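Local coordinates for protein SSD1 (Saccharomyces cerevisiae S288C, PDB 7AM1) that binds mRNA untranslated regions and represses translation as a non-enzymatic, RNase II-family pseudonuclease implicated in stress response and cell-cycle control, at residues Ala8-Gln13 and Asp59-Leu64; Leu68-Leu73 and Ala211-Ile216; Lys757-Asp762 and Val906-Pro911; Gln763-Lys768 and Pro784-Ala789. One frame throughout, in Å; residues are numbered along the deposited sequence.

Contact 1: residues Ala8-Gln13 and Asp59-Leu64; sequences APYLPQ and DRNRAL
Tyr10 OH donates to the carbonyl oxygen of Asn61 over 2.6 Å, arriving in the carbonyl plane with a C=O...donor angle of 158°. The Asn61 side chain answers in the other direction: its ND2 gives a 2.8 Å bond to Ala8 O, and a further one to Val209 O on strand 206-214. Its OD1 is held from one face of the amide by two nitrogens of Arg62, NE at 3.0 Å and NH2 at 3.2 Å, both bonds lying in the guanidinium plane. Arg62 NH2 also makes a weak bond to Ala8 O.

Held this way, the guanidinium lies flat on the Tyr10 ring, its plane turned only 21° from it. NH2 stands over the ring centre, 3.2 Å above the plane, and the CZ of Arg62 is 4.0 Å from the centroid, a cation-pi stack. Arg62 CG is anti to its carbonyl carbon, and the bend at chi3 (-70°) sets NE, which bonds Asn61 OD1; the side chain and the tyrosine reach toward each other tip to tip. Beyond the segments, NH1 bonds Trp290 O in the second cold-shock domain.

An alanine at Tyr10 would probably leave that guanidinium face without its aromatic cover and Asn61 O without the hydroxyl donor. Asn61, with positive phi just past helix 56-60, lies in a type I' turn from Arg60 to Ala63. The polar atoms of this turn thus pin the N-terminal strip to the end of the helix, and the Arg62 charge is probably spread between a pi face and several carbonyl oxygens.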
loop_
_atom_site.group_PDB
_atom_site.type_symbol
_atom_site.label_atom_id
_atom_site.label_comp_id
_atom_site.label_asym_id
_atom_site.label_seq_id
_atom_site.Cartn_x
_atom_site.Cartn_y
_atom_site.Cartn_z
ATOM N N ALA A 8 22.644 18.527 -17.697
ATOM C CA ALA A 8 22.400 19.008 -19.052
ATOM C C ALA A 8 21.043 19.704 -19.140
ATOM O O ALA A 8 20.063 19.225 -18.562
ATOM C CB ALA A 8 22.432 17.850 -20.046
ATOM N N PRO A 9 20.939 20.822 -19.861
ATOM C CA PRO A 9 19.622 21.447 -20.035
ATOM C C PRO A 9 18.669 20.509 -20.759
ATOM O O PRO A 9 19.077 19.684 -21.580
ATOM C CB PRO A 9 19.924 22.700 -20.865
ATOM C CG PRO A 9 21.210 22.396 -21.570
ATOM C CD PRO A 9 21.992 21.535 -20.611
ATOM N N TYR A 10 17.386 20.636 -20.433
ATOM C CA TYR A 10 16.368 19.783 -21.027
ATOM C C TYR A 10 16.172 20.100 -22.508
ATOM O O TYR A 10 16.323 21.242 -22.953
ATOM C CB TYR A 10 15.031 19.956 -20.305
ATOM C CG TYR A 10 14.999 19.504 -18.866
ATOM C CD1 TYR A 10 15.581 18.306 -18.474
ATOM C CD2 TYR A 10 14.368 20.273 -17.899
ATOM C CE1 TYR A 10 15.538 17.892 -17.152
ATOM C CE2 TYR A 10 14.324 19.870 -16.577
ATOM C CZ TYR A 10 14.909 18.681 -16.210
ATOM O OH TYR A 10 14.856 18.285 -14.892
ATOM N N LEU A 11 15.822 19.069 -23.270
ATOM C CA LEU A 11 15.415 19.261 -24.653
ATOM C C LEU A 11 14.106 20.049 -24.705
ATOM O O LEU A 11 13.241 19.867 -23.843
ATOM C CB LEU A 11 15.219 17.912 -25.342
ATOM C CG LEU A 11 16.448 17.102 -25.749
ATOM C CD1 LEU A 11 16.001 15.804 -26.413
ATOM C CD2 LEU A 11 17.355 17.894 -26.675
ATOM N N PRO A 12 13.921 20.911 -25.705
ATOM C CA PRO A 12 12.619 21.573 -25.861
ATOM C C PRO A 12 11.503 20.555 -26.037
ATOM O O PRO A 12 11.683 19.512 -26.668
ATOM C CB PRO A 12 12.804 22.436 -27.115
ATOM C CG PRO A 12 14.275 22.667 -27.201
ATOM C CD PRO A 12 14.912 21.410 -26.677
ATOM N N GLN A 13 10.338 20.870 -25.465
ATOM C CA GLN A 13 9.199 19.963 -25.552
ATOM C C GLN A 13 8.863 19.630 -27.002
ATOM O O GLN A 13 8.547 18.478 -27.326
ATOM C CB GLN A 13 7.986 20.586 -24.857
ATOM C CG GLN A 13 8.179 20.868 -23.368
ATOM C CD GLN A 13 8.224 19.610 -22.519
ATOM O OE1 GLN A 13 7.601 18.603 -22.847
ATOM N NE2 GLN A 13 8.961 19.669 -21.414
ATOM N N ASP A 59 22.589 11.763 -14.515
ATOM C CA ASP A 59 21.706 11.174 -15.515
ATOM C C ASP A 59 20.235 11.303 -15.141
ATOM O O ASP A 59 19.379 11.268 -16.032
ATOM C CB ASP A 59 22.076 9.707 -15.734
ATOM C CG ASP A 59 23.407 9.547 -16.456
ATOM O OD1 ASP A 59 23.926 10.556 -16.979
ATOM O OD2 ASP A 59 23.942 8.419 -16.495
ATOM N N ARG A 60 19.922 11.441 -13.850
ATOM C CA ARG A 60 18.546 11.711 -13.448
ATOM C C ARG A 60 18.132 13.127 -13.815
ATOM O O ARG A 60 16.938 13.402 -13.977
ATOM C CB ARG A 60 18.380 11.502 -11.943
ATOM C CG ARG A 60 16.923 11.456 -11.501
ATOM C CD ARG A 60 16.812 11.346 -9.998
ATOM N NE ARG A 60 17.613 10.241 -9.495
ATOM C CZ ARG A 60 17.707 9.912 -8.214
ATOM N NH1 ARG A 60 17.043 10.608 -7.301
ATOM N NH2 ARG A 60 18.468 8.890 -7.850
ATOM N N ASN A 61 19.103 14.028 -13.924
ATOM C CA ASN A 61 18.907 15.380 -14.437
ATOM C C ASN A 61 17.735 16.092 -13.767
ATOM O O ASN A 61 16.861 16.663 -14.422
ATOM C CB ASN A 61 18.729 15.362 -15.955
ATOM C CG ASN A 61 19.023 16.704 -16.581
ATOM O OD1 ASN A 61 19.477 17.628 -15.903
ATOM N ND2 ASN A 61 18.788 16.817 -17.880
ATOM N N ARG A 62 17.738 16.083 -12.438
ATOM C CA ARG A 62 16.851 16.910 -11.624
ATOM C C ARG A 62 15.398 16.462 -11.675
ATOM O O ARG A 62 14.526 17.156 -11.139
ATOM C CB ARG A 62 16.960 18.384 -12.043
ATOM C CG ARG A 62 18.401 18.902 -12.010
ATOM C CD ARG A 62 18.598 20.171 -12.831
ATOM N NE ARG A 62 18.487 19.909 -14.265
ATOM C CZ ARG A 62 17.779 20.646 -15.119
ATOM N NH1 ARG A 62 17.124 21.723 -14.703
ATOM N NH2 ARG A 62 17.745 20.311 -16.403
ATOM N N ALA A 63 15.106 15.315 -12.283
ATOM C CA ALA A 63 13.747 14.794 -12.267
ATOM C C ALA A 63 13.375 14.351 -10.856
ATOM O O ALA A 63 14.236 14.003 -10.043
ATOM C CB ALA A 63 13.603 13.626 -13.242
ATOM N N LEU A 64 12.080 14.386 -10.560
ATOM C CA LEU A 64 11.580 13.998 -9.250
ATOM C C LEU A 64 10.780 12.704 -9.344
ATOM O O LEU A 64 10.294 12.317 -10.411
ATOM C CB LEU A 64 10.702 15.100 -8.644
ATOM C CG LEU A 64 11.346 16.464 -8.396
ATOM C CD1 LEU A 64 10.286 17.467 -7.951
ATOM C CD2 LEU A 64 12.468 16.379 -7.376
#

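Contact 2: residues Leu68-Leu73 and Ala211-Ile216; sequences LVAVEL and AVLDRI
Leu68 gives up more surface than any other residue here, and its carbonyl oxygen does double duty. Two successive amides of the opposing strand bond to it from the same face of its plane, Leu213 N at 2.7 Å and Asp214 N at 3.2 Å, while Leu68 N returns a bond to Asp214 O. Two residues set against one make a classic beta bulge. Leu213 takes a helix-like psi of -37° to do it, and the register slips by one before Val69 faces Val212.

The bulge also brings the Leu213 side chain over the neighbouring strand. Its CB packs 3.8 Å from Leu68 CD2, the two side chains crossing obliquely. CG is anti to the carbonyl carbon (chi1 -56°), lying 3.8 Å from Ala70 N, and CD1 and CD2 both reach Ala70 CB at 4.0 Å. An alanine at Leu213 would probably open a gap above Ala70, where the two methyls had rested.

Ala70 closes the regular end of the pairing. Its N bonds Ala211 O at 3.0 Å, and the two CB atoms sit 4.3 Å apart on the face that Leu68 and Asp214 share. Val69 and Val212 point to the other face, where Val69 also meets Val42 of strand 39-43.

Strand 68-73 pairs on its other edge with strand 26-32, and strand 206-214 runs parallel to 52-55. This closed five-strand order, 1-2-3-5-4, is that of the OB fold, consistent with the first cold-shock domain of RNase II relatives.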
loop_
_atom_site.group_PDB
_atom_site.type_symbol
_atom_site.label_atom_id
_atom_site.label_comp_id
_atom_site.label_asym_id
_atom_site.label_seq_id
_atom_site.Cartn_x
_atom_site.Cartn_y
_atom_site.Cartn_z
ATOM N N LEU A 68 6.856 11.996 -15.223
ATOM C CA LEU A 68 6.965 11.430 -16.561
ATOM C C LEU A 68 8.169 12.068 -17.245
ATOM O O LEU A 68 8.223 13.295 -17.383
ATOM C CB LEU A 68 5.691 11.683 -17.359
ATOM C CG LEU A 68 5.675 11.126 -18.785
ATOM C CD1 LEU A 68 5.665 9.607 -18.767
ATOM C CD2 LEU A 68 4.481 11.670 -19.553
ATOM N N VAL A 69 9.140 11.250 -17.646
ATOM C CA VAL A 69 10.388 11.748 -18.207
ATOM C C VAL A 69 10.621 11.133 -19.579
ATOM O O VAL A 69 10.139 10.037 -19.887
ATOM C CB VAL A 69 11.590 11.453 -17.280
ATOM C CG1 VAL A 69 11.474 12.248 -15.993
ATOM C CG2 VAL A 69 11.680 9.956 -16.978
ATOM N N ALA A 70 11.350 11.869 -20.411
ATOM C CA ALA A 70 11.918 11.351 -21.647
ATOM C C ALA A 70 13.363 10.951 -21.382
ATOM O O ALA A 70 14.148 11.759 -20.874
ATOM C CB ALA A 70 11.847 12.400 -22.758
ATOM N N VAL A 71 13.706 9.702 -21.693
ATOM C CA VAL A 71 15.047 9.185 -21.437
ATOM C C VAL A 71 15.673 8.770 -22.763
ATOM O O VAL A 71 14.993 8.229 -23.643
ATOM C CB VAL A 71 15.054 8.016 -20.426
ATOM C CG1 VAL A 71 13.821 8.069 -19.535
ATOM C CG2 VAL A 71 15.178 6.673 -21.125
ATOM N N GLU A 72 16.964 9.052 -22.905
ATOM C CA GLU A 72 17.770 8.569 -24.017
ATOM C C GLU A 72 18.603 7.385 -23.546
ATOM O O GLU A 72 19.289 7.471 -22.522
ATOM C CB GLU A 72 18.672 9.679 -24.556
ATOM C CG GLU A 72 19.600 9.238 -25.665
ATOM C CD GLU A 72 20.502 10.354 -26.140
ATOM O OE1 GLU A 72 21.327 10.838 -25.336
ATOM O OE2 GLU A 72 20.378 10.752 -27.316
ATOM N N LEU A 73 18.526 6.277 -24.279
ATOM C CA LEU A 73 19.219 5.061 -23.883
ATOM C C LEU A 73 20.728 5.210 -24.066
ATOM O O LEU A 73 21.213 6.011 -24.871
ATOM C CB LEU A 73 18.708 3.869 -24.692
ATOM N N ALA A 211 14.444 15.253 -20.527
ATOM C CA ALA A 211 13.366 16.216 -20.370
ATOM C C ALA A 211 12.364 15.663 -19.369
ATOM O O ALA A 211 12.223 14.446 -19.223
ATOM C CB ALA A 211 12.678 16.514 -21.709
ATOM N N VAL A 212 11.680 16.570 -18.679
ATOM C CA VAL A 212 10.534 16.217 -17.851
ATOM C C VAL A 212 9.284 16.493 -18.672
ATOM O O VAL A 212 9.031 17.637 -19.069
ATOM C CB VAL A 212 10.513 17.005 -16.533
ATOM C CG1 VAL A 212 9.239 16.676 -15.749
ATOM C CG2 VAL A 212 11.757 16.699 -15.703
ATOM N N LEU A 213 8.505 15.448 -18.937
ATOM C CA LEU A 213 7.324 15.599 -19.775
ATOM C C LEU A 213 6.101 16.017 -18.969
ATOM O O LEU A 213 5.292 16.818 -19.451
ATOM C CB LEU A 213 7.045 14.297 -20.529
ATOM C CG LEU A 213 8.207 13.778 -21.384
ATOM C CD1 LEU A 213 7.866 12.436 -22.020
ATOM C CD2 LEU A 213 8.609 14.792 -22.455
ATOM N N ASP A 214 5.950 15.504 -17.749
ATOM C CA ASP A 214 4.799 15.874 -16.940
ATOM C C ASP A 214 5.121 15.665 -15.467
ATOM O O ASP A 214 5.896 14.777 -15.100
ATOM C CB ASP A 214 3.562 15.063 -17.346
ATOM C CG ASP A 214 2.262 15.775 -17.021
ATOM O OD1 ASP A 214 2.304 16.932 -16.551
ATOM O OD2 ASP A 214 1.191 15.182 -17.259
ATOM N N ARG A 215 4.521 16.511 -14.634
ATOM C CA ARG A 215 4.654 16.436 -13.186
ATOM C C ARG A 215 3.365 16.958 -12.573
ATOM O O ARG A 215 2.887 18.026 -12.966
ATOM C CB ARG A 215 5.848 17.263 -12.699
ATOM C CG ARG A 215 5.946 17.407 -11.193
ATOM C CD ARG A 215 7.185 18.230 -10.801
ATOM N NE ARG A 215 8.429 17.648 -11.304
ATOM C CZ ARG A 215 9.580 18.310 -11.412
ATOM N NH1 ARG A 215 9.652 19.588 -11.060
ATOM N NH2 ARG A 215 10.658 17.695 -11.881
ATOM N N ILE A 216 2.788 16.206 -11.643
ATOM C CA ILE A 216 1.618 16.705 -10.925
ATOM C C ILE A 216 2.075 17.966 -10.198
ATOM O O ILE A 216 3.015 17.897 -9.391
ATOM C CB ILE A 216 1.056 15.660 -9.952
ATOM C CG1 ILE A 216 0.720 14.357 -10.686
ATOM C CG2 ILE A 216 -0.171 16.215 -9.252
ATOM C CD1 ILE A 216 -0.443 14.453 -11.649
#

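Contact 3: residues Lys757-Asp762 and Val906-Pro911; sequences KRVHGD and VRALNP
Val906 pushes a single methyl, CG2, into the side of strand 755-760, and the tight half of the contact gathers round it. Lys757 CB lies 3.6 Å from CG2, Val759 CG2 is 3.7 Å away, and the carbonyl oxygen of Arg758, the residue between those two in sequence, is 3.5 Å from Val906 CG2. With chi1 at -70°, CG1 is anti to the carbonyl carbon and comes beside Lys757 CB, while CG2 is left in the crowded position between N and C. The valines Val759 and Val906 meet at about a right angle. Further along, Val759 CG1 rests on the backbone of Ala908, 3.8 Å from its N, a buried amide that finds no hydrogen-bond partner.

The backbones themselves do not pair. The strands run in broadly the same direction but are 48° apart, with no direct hydrogen bond between them, and two waters bridge the backbones instead. One water accepts from Val906 N at 2.9 Å and also bonds Arg758 O. A second accepts from His760 N and donates to Val906 O at 2.8 Å. In effect the two waters stand in for the rungs of a parallel pair.

These are the two outermost strands of one five-strand antiparallel sheet in the OB-type C-terminal domain, so the contact closes the sheet on itself. Behind it, Ile891 of strand 888-896 packs on both Val759 and Val906, Trp782 of strand 777-782 touches Ala908, and Lys757 NZ turns away to the carbonyl oxygens of Glu185, on helix 175-186, and Ser188.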
loop_
_atom_site.group_PDB
_atom_site.type_symbol
_atom_site.label_atom_id
_atom_site.label_comp_id
_atom_site.label_asym_id
_atom_site.label_seq_id
_atom_site.Cartn_x
_atom_site.Cartn_y
_atom_site.Cartn_z
ATOM N N LYS A 757 10.887 -7.457 7.986
ATOM C CA LYS A 757 12.029 -6.658 8.408
ATOM C C LYS A 757 13.303 -7.479 8.268
ATOM O O LYS A 757 13.268 -8.694 8.063
ATOM C CB LYS A 757 11.860 -6.162 9.849
ATOM C CG LYS A 757 10.724 -5.169 10.023
ATOM C CD LYS A 757 11.116 -3.788 9.531
ATOM C CE LYS A 757 9.902 -2.971 9.103
ATOM N NZ LYS A 757 9.646 -3.091 7.637
ATOM N N ARG A 758 14.440 -6.801 8.402
ATOM C CA ARG A 758 15.740 -7.387 8.110
ATOM C C ARG A 758 16.621 -7.411 9.350
ATOM O O ARG A 758 16.835 -6.374 9.988
ATOM C CB ARG A 758 16.430 -6.603 6.990
ATOM C CG ARG A 758 17.837 -7.076 6.662
ATOM C CD ARG A 758 18.287 -6.525 5.321
ATOM N NE ARG A 758 17.414 -7.004 4.251
ATOM C CZ ARG A 758 17.294 -6.435 3.058
ATOM N NH1 ARG A 758 17.994 -5.348 2.757
ATOM N NH2 ARG A 758 16.471 -6.959 2.163
ATOM N N VAL A 759 17.138 -8.594 9.672
ATOM C CA VAL A 759 18.140 -8.759 10.717
ATOM C C VAL A 759 19.513 -8.520 10.104
ATOM O O VAL A 759 19.871 -9.142 9.096
ATOM C CB VAL A 759 18.056 -10.158 11.348
ATOM C CG1 VAL A 759 19.168 -10.343 12.378
ATOM C CG2 VAL A 759 16.683 -10.383 11.978
ATOM N N HIS A 760 20.275 -7.605 10.697
ATOM C CA HIS A 760 21.603 -7.254 10.213
ATOM C C HIS A 760 22.674 -7.866 11.108
ATOM O O HIS A 760 22.631 -7.710 12.333
ATOM C CB HIS A 760 21.767 -5.736 10.159
ATOM C CG HIS A 760 20.852 -5.075 9.182
ATOM N ND1 HIS A 760 21.152 -4.967 7.840
ATOM C CD2 HIS A 760 19.630 -4.516 9.342
ATOM C CE1 HIS A 760 20.160 -4.354 7.220
ATOM N NE2 HIS A 760 19.224 -4.071 8.107
ATOM N N GLY A 761 23.638 -8.549 10.489
ATOM C CA GLY A 761 24.706 -9.161 11.260
ATOM C C GLY A 761 25.498 -8.149 12.065
ATOM O O GLY A 761 25.935 -8.437 13.183
ATOM N N ASP A 762 25.696 -6.951 11.513
ATOM C CA ASP A 762 26.479 -5.927 12.192
ATOM C C ASP A 762 25.724 -5.261 13.335
ATOM O O ASP A 762 26.215 -4.276 13.890
ATOM C CB ASP A 762 26.955 -4.869 11.192
ATOM C CG ASP A 762 25.815 -4.093 10.566
ATOM O OD1 ASP A 762 24.676 -4.180 11.072
ATOM O OD2 ASP A 762 26.067 -3.397 9.557
ATOM N N VAL A 906 14.517 -5.315 14.056
ATOM C CA VAL A 906 14.482 -6.694 14.520
ATOM C C VAL A 906 15.902 -7.185 14.753
ATOM O O VAL A 906 16.847 -6.771 14.073
ATOM C CB VAL A 906 13.758 -7.628 13.522
ATOM C CG1 VAL A 906 12.280 -7.327 13.501
ATOM C CG2 VAL A 906 14.367 -7.500 12.133
ATOM N N ARG A 907 16.040 -8.076 15.732
ATOM C CA ARG A 907 17.294 -8.743 16.040
ATOM C C ARG A 907 17.018 -10.205 16.348
ATOM O O ARG A 907 15.982 -10.540 16.932
ATOM C CB ARG A 907 18.006 -8.082 17.226
ATOM C CG ARG A 907 18.392 -6.637 16.983
ATOM C CD ARG A 907 18.679 -5.913 18.281
ATOM N NE ARG A 907 19.729 -4.917 18.098
ATOM C CZ ARG A 907 20.427 -4.367 19.085
ATOM N NH1 ARG A 907 20.200 -4.709 20.352
ATOM N NH2 ARG A 907 21.368 -3.478 18.801
ATOM N N ALA A 908 17.942 -11.071 15.945
ATOM C CA ALA A 908 17.873 -12.470 16.339
ATOM C C ALA A 908 18.260 -12.621 17.801
ATOM O O ALA A 908 19.199 -11.982 18.284
ATOM C CB ALA A 908 18.799 -13.328 15.477
ATOM N N LEU A 909 17.513 -13.467 18.503
ATOM C CA LEU A 909 17.880 -13.884 19.847
ATOM C C LEU A 909 19.181 -14.673 19.785
ATOM O O LEU A 909 19.367 -15.518 18.905
ATOM C CB LEU A 909 16.755 -14.738 20.440
ATOM C CG LEU A 909 16.862 -15.198 21.894
ATOM C CD1 LEU A 909 16.688 -14.021 22.836
ATOM C CD2 LEU A 909 15.842 -16.291 22.206
ATOM N N ASN A 910 20.101 -14.369 20.691
ATOM C CA ASN A 910 21.330 -15.146 20.785
ATOM C C ASN A 910 21.034 -16.487 21.446
ATOM O O ASN A 910 20.781 -16.538 22.658
ATOM C CB ASN A 910 22.397 -14.385 21.574
ATOM C CG ASN A 910 23.733 -15.110 21.604
ATOM O OD1 ASN A 910 23.827 -16.281 21.242
ATOM N ND2 ASN A 910 24.773 -14.417 22.053
ATOM N N PRO A 911 21.089 -17.598 20.707
ATOM C CA PRO A 911 20.797 -18.893 21.334
ATOM C C PRO A 911 21.881 -19.346 22.293
ATOM O O PRO A 911 21.649 -20.302 23.045
ATOM C CB PRO A 911 20.667 -19.844 20.140
ATOM C CG PRO A 911 21.518 -19.247 19.094
ATOM C CD PRO A 911 21.491 -17.750 19.296
HETATM O O HOH W 1 16.149 -4.517 11.737
HETATM O O HOH W 2 19.263 -5.980 12.907
#

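Contact 4: residues Gln763-Lys768 and Pro784-Ala789; sequences QLPLIK and PGVDSA
Pro765 and Val786 meet where two backbones pass in nearly opposite directions, 159° apart, with no hydrogen bond between them. Pro765 is the centre of an inverse gamma turn, closed by a weak bond from Leu766 N to Leu764 O, and it leads into the hairpin of strands 766-772 and 777-782, which belongs to a second sheet beside the OB-type barrel of the C-terminal region. The second segment is the loop that leaves this hairpin.

The proline ring carries most of the contact. Val786 CG1, anti to its backbone N (chi1 -179°), presses on Pro765 CB at 3.4 Å, closer than carbons usually sit, and comes to 3.7 Å from CG. The ring and the valine lie alongside one another, pointing opposite ways. At the far end of the ring, CD lies 3.7 Å from Ser788 OG, whose hydroxyl bonds to Ala908 O. Nearer the surface, Ile767 CD1 just reaches Pro784 CD. Trp782 of strand 777-782 touches both Pro765 and Ser788.

Between Val786 and Ser788, Asp787 makes an Asx turn: its OD1 accepts from Ala789 N at 2.9 Å, met from above the carboxylate plane.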
loop_
_atom_site.group_PDB
_atom_site.type_symbol
_atom_site.label_atom_id
_atom_site.label_comp_id
_atom_site.label_asym_id
_atom_site.label_seq_id
_atom_site.Cartn_x
_atom_site.Cartn_y
_atom_site.Cartn_z
ATOM N N GLN A 763 24.537 -5.750 13.682
ATOM C CA GLN A 763 23.839 -5.298 14.881
ATOM C C GLN A 763 23.684 -6.427 15.889
ATOM O O GLN A 763 23.009 -6.250 16.912
ATOM C CB GLN A 763 22.485 -4.695 14.508
ATOM C CG GLN A 763 22.641 -3.369 13.770
ATOM C CD GLN A 763 21.323 -2.757 13.357
ATOM O OE1 GLN A 763 20.448 -3.441 12.822
ATOM N NE2 GLN A 763 21.175 -1.457 13.595
ATOM N N LEU A 764 24.323 -7.568 15.642
ATOM C CA LEU A 764 24.292 -8.715 16.528
ATOM C C LEU A 764 25.674 -8.966 17.129
ATOM O O LEU A 764 26.695 -8.700 16.487
ATOM C CB LEU A 764 23.834 -9.966 15.768
ATOM C CG LEU A 764 22.466 -9.859 15.089
ATOM C CD1 LEU A 764 22.161 -11.106 14.270
ATOM C CD2 LEU A 764 21.379 -9.609 16.127
ATOM N N PRO A 765 25.742 -9.481 18.362
ATOM C CA PRO A 765 27.049 -9.786 18.964
ATOM C C PRO A 765 27.678 -11.028 18.354
ATOM O O PRO A 765 27.598 -12.122 18.925
ATOM C CB PRO A 765 26.715 -9.992 20.446
ATOM C CG PRO A 765 25.293 -10.504 20.425
ATOM C CD PRO A 765 24.624 -9.776 19.279
ATOM N N LEU A 766 28.317 -10.863 17.201
ATOM C CA LEU A 766 28.883 -11.967 16.446
ATOM C C LEU A 766 30.404 -11.905 16.445
ATOM O O LEU A 766 31.010 -10.847 16.638
ATOM C CB LEU A 766 28.383 -11.952 14.998
ATOM C CG LEU A 766 26.873 -11.992 14.777
ATOM C CD1 LEU A 766 26.559 -11.920 13.287
ATOM C CD2 LEU A 766 26.268 -13.243 15.394
ATOM N N ILE A 767 31.012 -13.063 16.204
ATOM C CA ILE A 767 32.438 -13.140 15.907
ATOM C C ILE A 767 32.672 -13.134 14.405
ATOM O O ILE A 767 33.601 -12.490 13.914
ATOM C CB ILE A 767 33.042 -14.396 16.569
ATOM C CG1 ILE A 767 33.174 -14.192 18.078
ATOM C CG2 ILE A 767 34.396 -14.736 15.953
ATOM C CD1 ILE A 767 32.572 -15.305 18.889
ATOM N N LYS A 768 31.829 -13.841 13.661
ATOM C CA LYS A 768 31.893 -13.856 12.208
ATOM C C LYS A 768 30.570 -14.397 11.687
ATOM O O LYS A 768 29.650 -14.696 12.454
ATOM C CB LYS A 768 33.071 -14.694 11.704
ATOM C CG LYS A 768 33.006 -16.162 12.098
ATOM C CD LYS A 768 34.050 -16.993 11.359
ATOM N N PRO A 784 29.442 -16.129 22.704
ATOM C CA PRO A 784 28.686 -16.821 23.754
ATOM C C PRO A 784 28.370 -15.886 24.912
ATOM O O PRO A 784 29.188 -15.050 25.303
ATOM C CB PRO A 784 29.622 -17.962 24.176
ATOM C CG PRO A 784 30.986 -17.502 23.793
ATOM C CD PRO A 784 30.795 -16.694 22.538
ATOM N N GLY A 785 27.153 -16.015 25.437
ATOM C CA GLY A 785 26.752 -15.320 26.641
ATOM C C GLY A 785 26.354 -13.870 26.475
ATOM O O GLY A 785 25.986 -13.235 27.472
ATOM N N VAL A 786 26.419 -13.315 25.268
ATOM C CA VAL A 786 26.099 -11.910 25.030
ATOM C C VAL A 786 24.653 -11.807 24.557
ATOM O O VAL A 786 24.305 -12.302 23.478
ATOM C CB VAL A 786 27.067 -11.280 24.014
ATOM C CG1 VAL A 786 26.743 -9.806 23.801
ATOM C CG2 VAL A 786 28.506 -11.448 24.492
ATOM N N ASP A 787 23.815 -11.146 25.352
ATOM C CA ASP A 787 22.394 -11.032 25.040
ATOM C C ASP A 787 22.188 -10.029 23.908
ATOM O O ASP A 787 22.628 -8.876 24.002
ATOM C CB ASP A 787 21.621 -10.612 26.289
ATOM C CG ASP A 787 20.110 -10.728 26.119
ATOM O OD1 ASP A 787 19.637 -10.985 24.992
ATOM O OD2 ASP A 787 19.393 -10.560 27.128
ATOM N N SER A 788 21.531 -10.481 22.830
ATOM C CA SER A 788 21.210 -9.599 21.713
ATOM C C SER A 788 20.266 -8.487 22.138
ATOM O O SER A 788 20.270 -7.403 21.543
ATOM C CB SER A 788 20.553 -10.387 20.573
ATOM O OG SER A 788 21.418 -11.370 20.045
ATOM N N ALA A 789 19.415 -8.755 23.130
ATOM C CA ALA A 789 18.416 -7.776 23.537
ATOM C C ALA A 789 19.066 -6.513 24.075
ATOM O O ALA A 789 18.492 -5.430 23.970
ATOM C CB ALA A 789 17.477 -8.382 24.580
#

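In the fold
The four contacts fall into two neighbouring pairs at separate places in the chain. Contacts 1 and 2, with centres about 7 Å apart, share the N-terminal barrel: both lean on strand 206-214, and Tyr10 packs on Val212. Contacts 3 and 4, centres about 9 Å apart, lie in the C-terminal domain, where Asn910 reaches Val786 O; both segments of contact 4 fall between those of contact 3 in sequence. The pairs are 41 to 48 Å apart, centre to centre, and do not touch. In chain order contact 1 closes before contact 2 opens, and both precede contacts 3 and 4, so OB-type modules occur near both ends, with the RNB domain between them in sequence.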